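PDB 2EBF: dermonecrotic toxin from Pasteurella multocida, which induces bone resorption, acts as a potent mitogen and is associated with severe progressive atrophic rhinitis in pigs. Local coordinates for residues Q604-D607 and A608-D612; V613-N616 and S617-C620; I263-Y267 and E268-Y272; F290-F293 and S294-E298. All blocks are in the same frame, centred on the assembly; numbering follows the deposited sequence.

Interaction 1. Residues Q604-D607 and A608-D612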
loop_
_atom_site.group_PDB
_atom_site.type_symbol
_atom_site.label_atom_id
_atom_site.label_comp_id
_atom_site.label_asym_id
_atom_site.label_seq_id
_atom_site.Cartn_x
_atom_site.Cartn_y
_atom_site.Cartn_z
ATOM N N GLN A 604 -36.362 18.270 21.273
ATOM C CA GLN A 604 -37.183 18.261 22.478
ATOM C C GLN A 604 -36.362 17.923 23.731
ATOM O O GLN A 604 -36.523 18.551 24.773
ATOM C CB GLN A 604 -38.294 17.238 22.314
ATOM C CG GLN A 604 -39.396 17.341 23.324
ATOM C CD GLN A 604 -40.718 16.981 22.706
ATOM O OE1 GLN A 604 -41.044 15.799 22.541
ATOM N NE2 GLN A 604 -41.483 18.001 22.323
ATOM N N LYS A 605 -35.497 16.919 23.611
ATOM C CA LYS A 605 -34.609 16.519 24.712
ATOM C C LYS A 605 -33.607 17.616 25.049
ATOM O O LYS A 605 -33.325 17.885 26.221
ATOM C CB LYS A 605 -33.870 15.231 24.366
ATOM C CG LYS A 605 -34.762 13.991 24.415
ATOM C CD LYS A 605 -33.955 12.713 24.194
ATOM C CE LYS A 605 -34.874 11.531 23.898
ATOM N NZ LYS A 605 -35.831 11.226 25.010
ATOM N N ILE A 606 -33.086 18.250 24.006
ATOM C CA ILE A 606 -32.137 19.343 24.145
ATOM C C ILE A 606 -32.807 20.533 24.838
ATOM O O ILE A 606 -32.234 21.121 25.754
ATOM C CB ILE A 606 -31.503 19.683 22.768
ATOM C CG1 ILE A 606 -30.547 18.554 22.349
ATOM C CG2 ILE A 606 -30.800 21.035 22.786
ATOM C CD1 ILE A 606 -30.092 18.640 20.897
ATOM N N ASP A 607 -34.035 20.855 24.423
ATOM C CA ASP A 607 -34.836 21.894 25.081
ATOM C C ASP A 607 -35.044 21.590 26.567
ATOM O O ASP A 607 -34.850 22.465 27.414
ATOM C CB ASP A 607 -36.189 22.062 24.379
ATOM C CG ASP A 607 -37.049 23.157 25.009
ATOM O OD1 ASP A 607 -36.804 24.354 24.734
ATOM O OD2 ASP A 607 -37.980 22.823 25.768
ATOM N N ALA A 608 -35.435 20.351 26.864
ATOM C CA ALA A 608 -35.634 19.877 28.238
ATOM C C ALA A 608 -34.406 20.113 29.127
ATOM O O ALA A 608 -34.520 20.674 30.222
ATOM C CB ALA A 608 -36.001 18.405 28.232
ATOM N N ILE A 609 -33.243 19.690 28.646
ATOM C CA ILE A 609 -31.989 19.846 29.383
ATOM C C ILE A 609 -31.678 21.323 29.617
ATOM O O ILE A 609 -31.365 21.728 30.735
ATOM C CB ILE A 609 -30.817 19.170 28.646
ATOM C CG1 ILE A 609 -31.045 17.658 28.568
ATOM C CG2 ILE A 609 -29.499 19.457 29.366
ATOM C CD1 ILE A 609 -30.306 16.970 27.443
ATOM N N LYS A 610 -31.783 22.126 28.561
ATOM C CA LYS A 610 -31.455 23.548 28.662
ATOM C C LYS A 610 -32.430 24.289 29.575
ATOM O O LYS A 610 -32.069 25.298 30.189
ATOM C CB LYS A 610 -31.430 24.189 27.273
ATOM C CG LYS A 610 -30.253 23.739 26.449
ATOM C CD LYS A 610 -30.260 24.362 25.072
ATOM C CE LYS A 610 -28.874 24.251 24.450
ATOM N NZ LYS A 610 -28.960 23.957 22.991
ATOM N N ASN A 611 -33.656 23.773 29.662
ATOM C CA ASN A 611 -34.681 24.343 30.530
ATOM C C ASN A 611 -34.888 23.598 31.845
ATOM O O ASN A 611 -35.913 23.766 32.498
ATOM C CB ASN A 611 -36.007 24.479 29.776
ATOM C CG ASN A 611 -35.972 25.597 28.771
ATOM O OD1 ASN A 611 -35.952 26.774 29.139
ATOM N ND2 ASN A 611 -35.955 25.243 27.489
ATOM N N ASP A 612 -33.912 22.791 32.247
ATOM C CA ASP A 612 -34.000 22.109 33.531
ATOM C C ASP A 612 -33.434 22.994 34.643
ATOM O O ASP A 612 -32.312 23.487 34.541
ATOM C CB ASP A 612 -33.286 20.755 33.486
ATOM C CG ASP A 612 -33.501 19.955 34.754
ATOM O OD1 ASP A 612 -32.584 19.918 35.588
ATOM O OD2 ASP A 612 -34.613 19.403 34.932
#

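Interaction 2. Residues V613-N616 and S617-C620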
loop_
_atom_site.group_PDB
_atom_site.type_symbol
_atom_site.label_atom_id
_atom_site.label_comp_id
_atom_site.label_asym_id
_atom_site.label_seq_id
_atom_site.Cartn_x
_atom_site.Cartn_y
_atom_site.Cartn_z
ATOM N N VAL A 613 -34.223 23.205 35.697
ATOM C CA VAL A 613 -33.817 24.072 36.808
ATOM C C VAL A 613 -32.539 23.554 37.482
ATOM O O VAL A 613 -31.610 24.314 37.751
ATOM C CB VAL A 613 -34.951 24.224 37.861
ATOM C CG1 VAL A 613 -34.431 24.907 39.136
ATOM C CG2 VAL A 613 -36.119 24.991 37.273
ATOM N N LYS A 614 -32.500 22.255 37.745
ATOM C CA LYS A 614 -31.347 21.668 38.406
ATOM C C LYS A 614 -30.081 21.733 37.533
ATOM O O LYS A 614 -29.002 22.050 38.035
ATOM C CB LYS A 614 -31.673 20.267 38.927
ATOM C CG LYS A 614 -32.587 20.335 40.149
ATOM C CD LYS A 614 -33.194 19.000 40.547
ATOM C CE LYS A 614 -34.038 19.183 41.807
ATOM N NZ LYS A 614 -34.649 17.914 42.322
ATOM N N MET A 615 -30.228 21.487 36.228
ATOM C CA MET A 615 -29.121 21.661 35.272
ATOM C C MET A 615 -28.586 23.079 35.254
ATOM O O MET A 615 -27.376 23.294 35.160
ATOM C CB MET A 615 -29.540 21.334 33.848
ATOM C CG MET A 615 -29.434 19.898 33.496
ATOM S SD MET A 615 -27.797 19.170 33.749
ATOM C CE MET A 615 -28.299 17.560 33.191
ATOM N N ASN A 616 -29.493 24.045 35.302
ATOM C CA ASN A 616 -29.074 25.431 35.318
ATOM C C ASN A 616 -28.386 25.832 36.609
ATOM O O ASN A 616 -27.481 26.659 36.591
ATOM C CB ASN A 616 -30.231 26.349 34.958
ATOM C CG ASN A 616 -30.483 26.371 33.469
ATOM O OD1 ASN A 616 -29.917 27.199 32.752
ATOM N ND2 ASN A 616 -31.280 25.423 32.980
ATOM N N SER A 617 -28.795 25.225 37.721
ATOM C CA SER A 617 -28.111 25.421 39.005
ATOM C C SER A 617 -26.652 24.982 38.944
ATOM O O SER A 617 -25.819 25.484 39.692
ATOM C CB SER A 617 -28.804 24.640 40.115
ATOM O OG SER A 617 -30.046 25.232 40.450
ATOM N N LEU A 618 -26.355 24.046 38.048
ATOM C CA LEU A 618 -25.023 23.450 37.936
ATOM C C LEU A 618 -24.061 24.287 37.108
ATOM O O LEU A 618 -22.845 24.054 37.128
ATOM C CB LEU A 618 -25.128 22.053 37.320
ATOM C CG LEU A 618 -25.842 21.008 38.172
ATOM C CD1 LEU A 618 -25.926 19.707 37.423
ATOM C CD2 LEU A 618 -25.142 20.832 39.522
ATOM N N VAL A 619 -24.611 25.248 36.371
ATOM C CA VAL A 619 -23.832 26.065 35.449
ATOM C C VAL A 619 -22.656 26.756 36.152
ATOM O O VAL A 619 -22.828 27.399 37.181
ATOM C CB VAL A 619 -24.730 27.087 34.728
ATOM C CG1 VAL A 619 -23.900 28.138 34.021
ATOM C CG2 VAL A 619 -25.643 26.364 33.750
ATOM N N CYS A 620 -21.466 26.591 35.582
ATOM C CA CYS A 620 -20.245 27.171 36.119
ATOM C C CYS A 620 -19.540 27.950 35.009
ATOM O O CYS A 620 -19.508 27.504 33.866
ATOM C CB CYS A 620 -19.355 26.041 36.638
ATOM S SG CYS A 620 -17.834 26.565 37.415
HETATM O O HOH W 1 -31.586 26.805 38.593
#

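Interaction 3. Residues I263-Y267 and E268-Y272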
loop_
_atom_site.group_PDB
_atom_site.type_symbol
_atom_site.label_atom_id
_atom_site.label_comp_id
_atom_site.label_asym_id
_atom_site.label_seq_id
_atom_site.Cartn_x
_atom_site.Cartn_y
_atom_site.Cartn_z
ATOM N N ILE A 263 16.446 -3.131 -22.980
ATOM C CA ILE A 263 15.367 -4.109 -22.905
ATOM C C ILE A 263 14.061 -3.457 -22.440
ATOM O O ILE A 263 14.043 -2.691 -21.462
ATOM C CB ILE A 263 15.762 -5.298 -21.987
ATOM C CG1 ILE A 263 16.958 -6.057 -22.585
ATOM C CG2 ILE A 263 14.581 -6.239 -21.760
ATOM C CD1 ILE A 263 17.728 -6.912 -21.591
ATOM N N GLY A 264 12.975 -3.772 -23.148
ATOM C CA GLY A 264 11.648 -3.244 -22.836
ATOM C C GLY A 264 10.654 -4.267 -22.308
ATOM O O GLY A 264 9.557 -3.899 -21.887
ATOM N N HIS A 265 11.021 -5.548 -22.337
ATOM C CA HIS A 265 10.179 -6.606 -21.773
ATOM C C HIS A 265 10.550 -6.804 -20.322
ATOM O O HIS A 265 11.727 -6.897 -19.989
ATOM C CB HIS A 265 10.374 -7.936 -22.496
ATOM C CG HIS A 265 10.206 -7.857 -23.979
ATOM N ND1 HIS A 265 9.022 -8.171 -24.608
ATOM C CD2 HIS A 265 11.076 -7.513 -24.958
ATOM C CE1 HIS A 265 9.167 -8.020 -25.913
ATOM N NE2 HIS A 265 10.405 -7.622 -26.150
ATOM N N SER A 266 9.547 -6.897 -19.458
ATOM C CA SER A 266 9.809 -7.074 -18.040
ATOM C C SER A 266 10.349 -8.473 -17.763
ATOM O O SER A 266 10.066 -9.425 -18.501
ATOM C CB SER A 266 8.541 -6.805 -17.226
ATOM O OG SER A 266 7.577 -7.822 -17.431
ATOM N N TYR A 267 11.148 -8.580 -16.707
ATOM C CA TYR A 267 11.674 -9.853 -16.236
ATOM C C TYR A 267 10.605 -10.944 -16.233
ATOM O O TYR A 267 10.816 -12.035 -16.765
ATOM C CB TYR A 267 12.243 -9.677 -14.824
ATOM C CG TYR A 267 12.712 -10.954 -14.172
ATOM C CD1 TYR A 267 12.301 -11.292 -12.887
ATOM C CD2 TYR A 267 13.573 -11.822 -14.837
ATOM C CE1 TYR A 267 12.740 -12.464 -12.280
ATOM C CE2 TYR A 267 14.013 -12.993 -14.247
ATOM C CZ TYR A 267 13.598 -13.313 -12.976
ATOM O OH TYR A 267 14.041 -14.483 -12.400
ATOM N N GLU A 268 9.455 -10.632 -15.641
ATOM C CA GLU A 268 8.374 -11.604 -15.466
ATOM C C GLU A 268 7.702 -11.976 -16.778
ATOM O O GLU A 268 7.302 -13.129 -16.971
ATOM C CB GLU A 268 7.335 -11.081 -14.473
ATOM C CG GLU A 268 7.850 -10.958 -13.042
ATOM C CD GLU A 268 8.340 -9.559 -12.699
ATOM O OE1 GLU A 268 8.482 -8.716 -13.617
ATOM O OE2 GLU A 268 8.575 -9.304 -11.495
ATOM N N GLU A 269 7.573 -11.002 -17.672
ATOM C CA GLU A 269 7.042 -11.263 -19.001
ATOM C C GLU A 269 7.910 -12.290 -19.729
ATOM O O GLU A 269 7.403 -13.260 -20.304
ATOM C CB GLU A 269 6.966 -9.978 -19.816
ATOM C CG GLU A 269 6.609 -10.224 -21.277
ATOM C CD GLU A 269 6.630 -8.975 -22.115
ATOM O OE1 GLU A 269 6.551 -9.098 -23.352
ATOM O OE2 GLU A 269 6.723 -7.869 -21.552
ATOM N N MET A 270 9.221 -12.073 -19.696
ATOM C CA MET A 270 10.157 -12.985 -20.336
ATOM C C MET A 270 10.143 -14.365 -19.692
ATOM O O MET A 270 10.126 -15.375 -20.396
ATOM C CB MET A 270 11.565 -12.405 -20.314
ATOM C CG MET A 270 11.699 -11.158 -21.140
ATOM S SD MET A 270 13.433 -10.751 -21.356
ATOM C CE MET A 270 13.300 -9.360 -22.468
ATOM N N PHE A 271 10.128 -14.405 -18.363
ATOM C CA PHE A 271 10.156 -15.666 -17.624
ATOM C C PHE A 271 8.987 -16.591 -17.965
ATOM O O PHE A 271 9.164 -17.807 -18.068
ATOM C CB PHE A 271 10.188 -15.415 -16.118
ATOM C CG PHE A 271 10.242 -16.670 -15.293
ATOM C CD1 PHE A 271 11.467 -17.202 -14.895
ATOM C CD2 PHE A 271 9.074 -17.324 -14.916
ATOM C CE1 PHE A 271 11.525 -18.363 -14.130
ATOM C CE2 PHE A 271 9.120 -18.490 -14.150
ATOM C CZ PHE A 271 10.354 -19.008 -13.756
ATOM N N TYR A 272 7.799 -16.014 -18.128
ATOM C CA TYR A 272 6.591 -16.808 -18.378
ATOM C C TYR A 272 6.313 -17.073 -19.858
ATOM O O TYR A 272 5.456 -17.891 -20.189
ATOM C CB TYR A 272 5.373 -16.186 -17.672
ATOM C CG TYR A 272 5.358 -16.482 -16.188
ATOM C CD1 TYR A 272 5.582 -15.474 -15.239
ATOM C CD2 TYR A 272 5.157 -17.785 -15.731
ATOM C CE1 TYR A 272 5.581 -15.769 -13.870
ATOM C CE2 TYR A 272 5.162 -18.084 -14.373
ATOM C CZ TYR A 272 5.373 -17.077 -13.451
ATOM O OH TYR A 272 5.364 -17.403 -12.115
HETATM O O HOH W 2 6.337 -7.577 -15.048
HETATM O O HOH W 3 6.656 -5.880 -20.124
#

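Interaction 4. Residues F290-F293 and S294-E298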
loop_
_atom_site.group_PDB
_atom_site.type_symbol
_atom_site.label_atom_id
_atom_site.label_comp_id
_atom_site.label_asym_id
_atom_site.label_seq_id
_atom_site.Cartn_x
_atom_site.Cartn_y
_atom_site.Cartn_z
ATOM N N PHE A 290 15.177 -18.113 -25.804
ATOM C CA PHE A 290 15.627 -18.870 -24.641
ATOM C C PHE A 290 17.135 -18.715 -24.432
ATOM O O PHE A 290 17.592 -18.527 -23.303
ATOM C CB PHE A 290 15.209 -20.344 -24.757
ATOM C CG PHE A 290 15.604 -21.194 -23.579
ATOM C CD1 PHE A 290 16.593 -22.167 -23.709
ATOM C CD2 PHE A 290 14.993 -21.027 -22.342
ATOM C CE1 PHE A 290 16.969 -22.958 -22.617
ATOM C CE2 PHE A 290 15.361 -21.811 -21.245
ATOM C CZ PHE A 290 16.350 -22.779 -21.383
ATOM N N THR A 291 17.890 -18.778 -25.528
ATOM C CA THR A 291 19.332 -18.540 -25.503
ATOM C C THR A 291 19.623 -17.140 -24.966
ATOM O O THR A 291 20.439 -16.973 -24.057
ATOM C CB THR A 291 19.957 -18.718 -26.910
ATOM O OG1 THR A 291 19.616 -20.013 -27.427
ATOM C CG2 THR A 291 21.483 -18.574 -26.859
ATOM N N PHE A 292 18.933 -16.149 -25.533
ATOM C CA PHE A 292 19.052 -14.753 -25.122
ATOM C C PHE A 292 18.785 -14.565 -23.625
ATOM O O PHE A 292 19.561 -13.910 -22.926
ATOM C CB PHE A 292 18.104 -13.886 -25.960
ATOM C CG PHE A 292 17.992 -12.464 -25.487
ATOM C CD1 PHE A 292 18.903 -11.499 -25.916
ATOM C CD2 PHE A 292 16.970 -12.084 -24.612
ATOM C CE1 PHE A 292 18.805 -10.177 -25.479
ATOM C CE2 PHE A 292 16.859 -10.765 -24.170
ATOM C CZ PHE A 292 17.778 -9.808 -24.604
ATOM N N PHE A 293 17.698 -15.160 -23.142
ATOM C CA PHE A 293 17.283 -15.028 -21.747
ATOM C C PHE A 293 18.182 -15.837 -20.817
ATOM O O PHE A 293 18.491 -15.396 -19.707
ATOM C CB PHE A 293 15.809 -15.445 -21.595
ATOM C CG PHE A 293 15.205 -15.111 -20.249
ATOM C CD1 PHE A 293 14.656 -16.115 -19.454
ATOM C CD2 PHE A 293 15.175 -13.796 -19.782
ATOM C CE1 PHE A 293 14.086 -15.817 -18.215
ATOM C CE2 PHE A 293 14.607 -13.489 -18.533
ATOM C CZ PHE A 293 14.068 -14.501 -17.754
ATOM N N SER A 294 18.610 -17.011 -21.280
ATOM C CA SER A 294 19.513 -17.877 -20.512
ATOM C C SER A 294 20.841 -17.200 -20.173
ATOM O O SER A 294 21.369 -17.379 -19.071
ATOM C CB SER A 294 19.784 -19.182 -21.270
ATOM O OG SER A 294 18.607 -19.961 -21.350
ATOM N N MET A 295 21.381 -16.432 -21.117
ATOM C CA MET A 295 22.636 -15.730 -20.862
ATOM C C MET A 295 22.458 -14.434 -20.093
ATOM O O MET A 295 23.365 -14.034 -19.369
ATOM C CB MET A 295 23.487 -15.533 -22.123
ATOM C CG MET A 295 22.863 -14.808 -23.293
ATOM S SD MET A 295 23.924 -15.154 -24.718
ATOM C CE MET A 295 23.027 -14.367 -26.046
ATOM N N LEU A 296 21.304 -13.784 -20.237
ATOM C CA LEU A 296 20.945 -12.685 -19.331
ATOM C C LEU A 296 21.018 -13.158 -17.889
ATOM O O LEU A 296 21.605 -12.487 -17.036
ATOM C CB LEU A 296 19.540 -12.158 -19.609
ATOM C CG LEU A 296 19.291 -11.114 -20.695
ATOM C CD1 LEU A 296 17.832 -10.704 -20.633
ATOM C CD2 LEU A 296 20.184 -9.896 -20.526
ATOM N N GLN A 297 20.426 -14.322 -17.633
ATOM C CA GLN A 297 20.398 -14.900 -16.297
ATOM C C GLN A 297 21.782 -15.353 -15.838
ATOM O O GLN A 297 22.075 -15.333 -14.644
ATOM C CB GLN A 297 19.386 -16.045 -16.223
ATOM C CG GLN A 297 17.936 -15.581 -16.357
ATOM C CD GLN A 297 16.936 -16.715 -16.273
ATOM O OE1 GLN A 297 16.189 -16.827 -15.298
ATOM N NE2 GLN A 297 16.919 -17.569 -17.293
ATOM N N GLU A 298 22.630 -15.763 -16.784
ATOM C CA GLU A 298 24.015 -16.101 -16.447
ATOM C C GLU A 298 24.816 -14.860 -16.089
ATOM O O GLU A 298 25.561 -14.869 -15.103
ATOM C CB GLU A 298 24.701 -16.903 -17.557
ATOM C CG GLU A 298 24.314 -18.372 -17.518
ATOM C CD GLU A 298 25.281 -19.289 -18.249
ATOM O OE1 GLU A 298 26.443 -18.891 -18.514
ATOM O OE2 GLU A 298 24.862 -20.429 -18.544
#

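Interaction 1. Residues Q604-D607 and A608-D612
The last turn of helix 596-610 is closed by Asp607 and Asn611, whose contact is centred on one carbonyl oxygen. Asp607 O accepts twice from Asn611: from its backbone N at 2.9 Å and from its side-chain ND2 at 3.0 Å. The amide donor stands above the carbonyl plane, 38° out of it, while the backbone N lies much nearer that plane. With Asn611 CG beside its own backbone N (chi1 -73°), the amide folds back over the preceding turn and reaches that oxygen. Asp607 OD1 is also 3.0 Å from Asn611 ND2, but the angle is too poor for a hydrogen bond, and carboxylate and amide planes are 50° apart.

Asn611 is where helical backbone angles are lost, and Asp612 then serves as N-cap of helix 613-617, its OD1 accepting from Met615 N. Toward the sheet, Lys610 runs alongside Ile606 in the same direction, bringing NZ to 3.5 Å from Ile606 CG2; the ammonium is engaged by Glu583 in a salt bridge. Ile606 and Ile609 both pack on Ile698 of strand 697-700, which seats the helix against the antiparallel sheet of the C3 region.

Interaction 2. Residues V613-N616 and S617-C620
Ser617 and Val613 are joined both directly and through water. Ser617 N donates to Val613 O at 3.0 Å, and a water molecule also donates to Val613 O, at 2.6 Å, while lying 2.9 Å from Ser617 OG. With OG placed beside its own backbone N (chi1 -72°), the hydroxyl faces back along the helix, where the water can bridge it to that carbonyl.

Further on, the bonding pattern shortens. Leu618 N makes a bond of 3.2 Å to Met615 O, three residues back, and one of 3.3 Å to Lys614 O that is weak because of its bent angle. Val619 N likewise reaches only three residues back, to Asn616 O at 3.2 Å, approaching from well above the carbonyl plane (68° out of it). The Asn616 amide points the other way along the chain: its ND2 is taken up by Lys610 O and Asp612 O.

Apolar packing is lighter. Met615, bent at chi2 (-56°), passes Leu618 at a slant, with SD 4.2 Å from Leu618 CD1; both side chains also rest on helix 629-639. Val619 CG2 lies 3.4 Å from Asn616 O. Replacing i+4 bonds by i+3 bonds is common where an alpha-helix gives way to a loop; here the chain leads on to Cys620, whose disulfide partner Cys626 lines the phosphonate pocket.

Interaction 3. Residues I263-Y267 and E268-Y272
His265 and Glu269 meet ring edge to carboxylate. His265 ND1 donates to Glu269 OE1 at 2.9 Å in a practically straight bond that lies in the imidazole plane. On the acceptor side the geometry is different: the donor stands above the carboxylate, 58° out of its plane, and the two planes are turned 70° apart. The other ring nitrogen, NE2, bonds to Lys253 N, so the imidazole is gripped at both nitrogens and its rotation is fixed.

Ser266, the next residue, is the N-cap of helix 267-273. Its OG lies between the backbone N and carbonyl carbon (chi1 70°), from where it accepts a hydrogen bond from Glu269 N at 3.2 Å. A capping box would need Glu269 to take the Ser266 N-H in return; that direct bond is missing, and a water 3.1 Å from Ser266 N stands between them, although its separation from Glu269 OE2 is so short as to be doubtful. A second water joins Ser266 OG, at 2.7 Å, to Glu268 OE1, at 2.8 Å. The remaining oxygen of Glu268, OE2, accepts from Asn465 N.

The extended chain of Met270 crosses His265 at about a right angle. Its CE ends 3.3 Å from His265 CB and 3.4 Å from Ile263 CG2, both close for carbon contacts. The methyl packs the helix against Ile263, the last residue of strand 260-263, in the C2 region. Within this apolar corner His265 O is buried without a polar partner in the model.

Interaction 4. Residues F290-F293 and S294-E298
Phe290 O in helix 288-300 is doubly satisfied by Ser294. It accepts from Ser294 N at 2.7 Å and from Ser294 OG at 2.6 Å, the two donors arriving from opposite faces of the carbonyl plane. The hydroxyl comes from above that plane, 42° out of it. Placing OG beside the serine's own N (chi1 -67°) allows this reach and also sets the oxygen over the centre of the Phe290 ring, 3.5 Å above its face.

Such a serine, bonding back to the carbonyl four residues earlier, uses its hydroxyl proton within the helix; the standard i+4 ladder continues beside it, Met295 N to Thr291 O at 3.1 Å and Gln297 N to Phe293 O at 3.0 Å. Thr291 OG1 finds its partners in Tyr226 OH and Leu287 O. Helix 288-300 belongs to the C2 region and lies against helices 267-273 and 234-248.

The Gln297 amide stacks on the Phe293 ring, the planes 28° apart, with NE2 3.5 Å from Phe293 CD1. Gln297 CG adds a CH-pi contact over the same ring, 4.3 Å from its centroid. On the buried side Leu296 CD1 packs 3.7 Å from Phe292 CE2, and Phe292 in turn leans on Leu238 and Leu242.

This chain is the C-terminal region of the toxin, reported to hold a thiol protease-like catalytic triad, and the four contacts form two touching pairs at opposite sides of its centre. Interactions 1 and 2, with centres 12 Å apart, lie on successive helices of the C3 region and pack where Met615 CB is 3.6 Å from Ile609 O. Interactions 3 and 4, also 12 Å apart, share an apolar interface in the C2 region, where Phe293 CE2 lies 3.7 Å from Met270 CB. Centres of interactions 2 and 3 are 76 Å apart. The Leu618 side chain is about 12 Å from the bound phosphonate and that of Leu296 about 14 Å from a bound glucose unit.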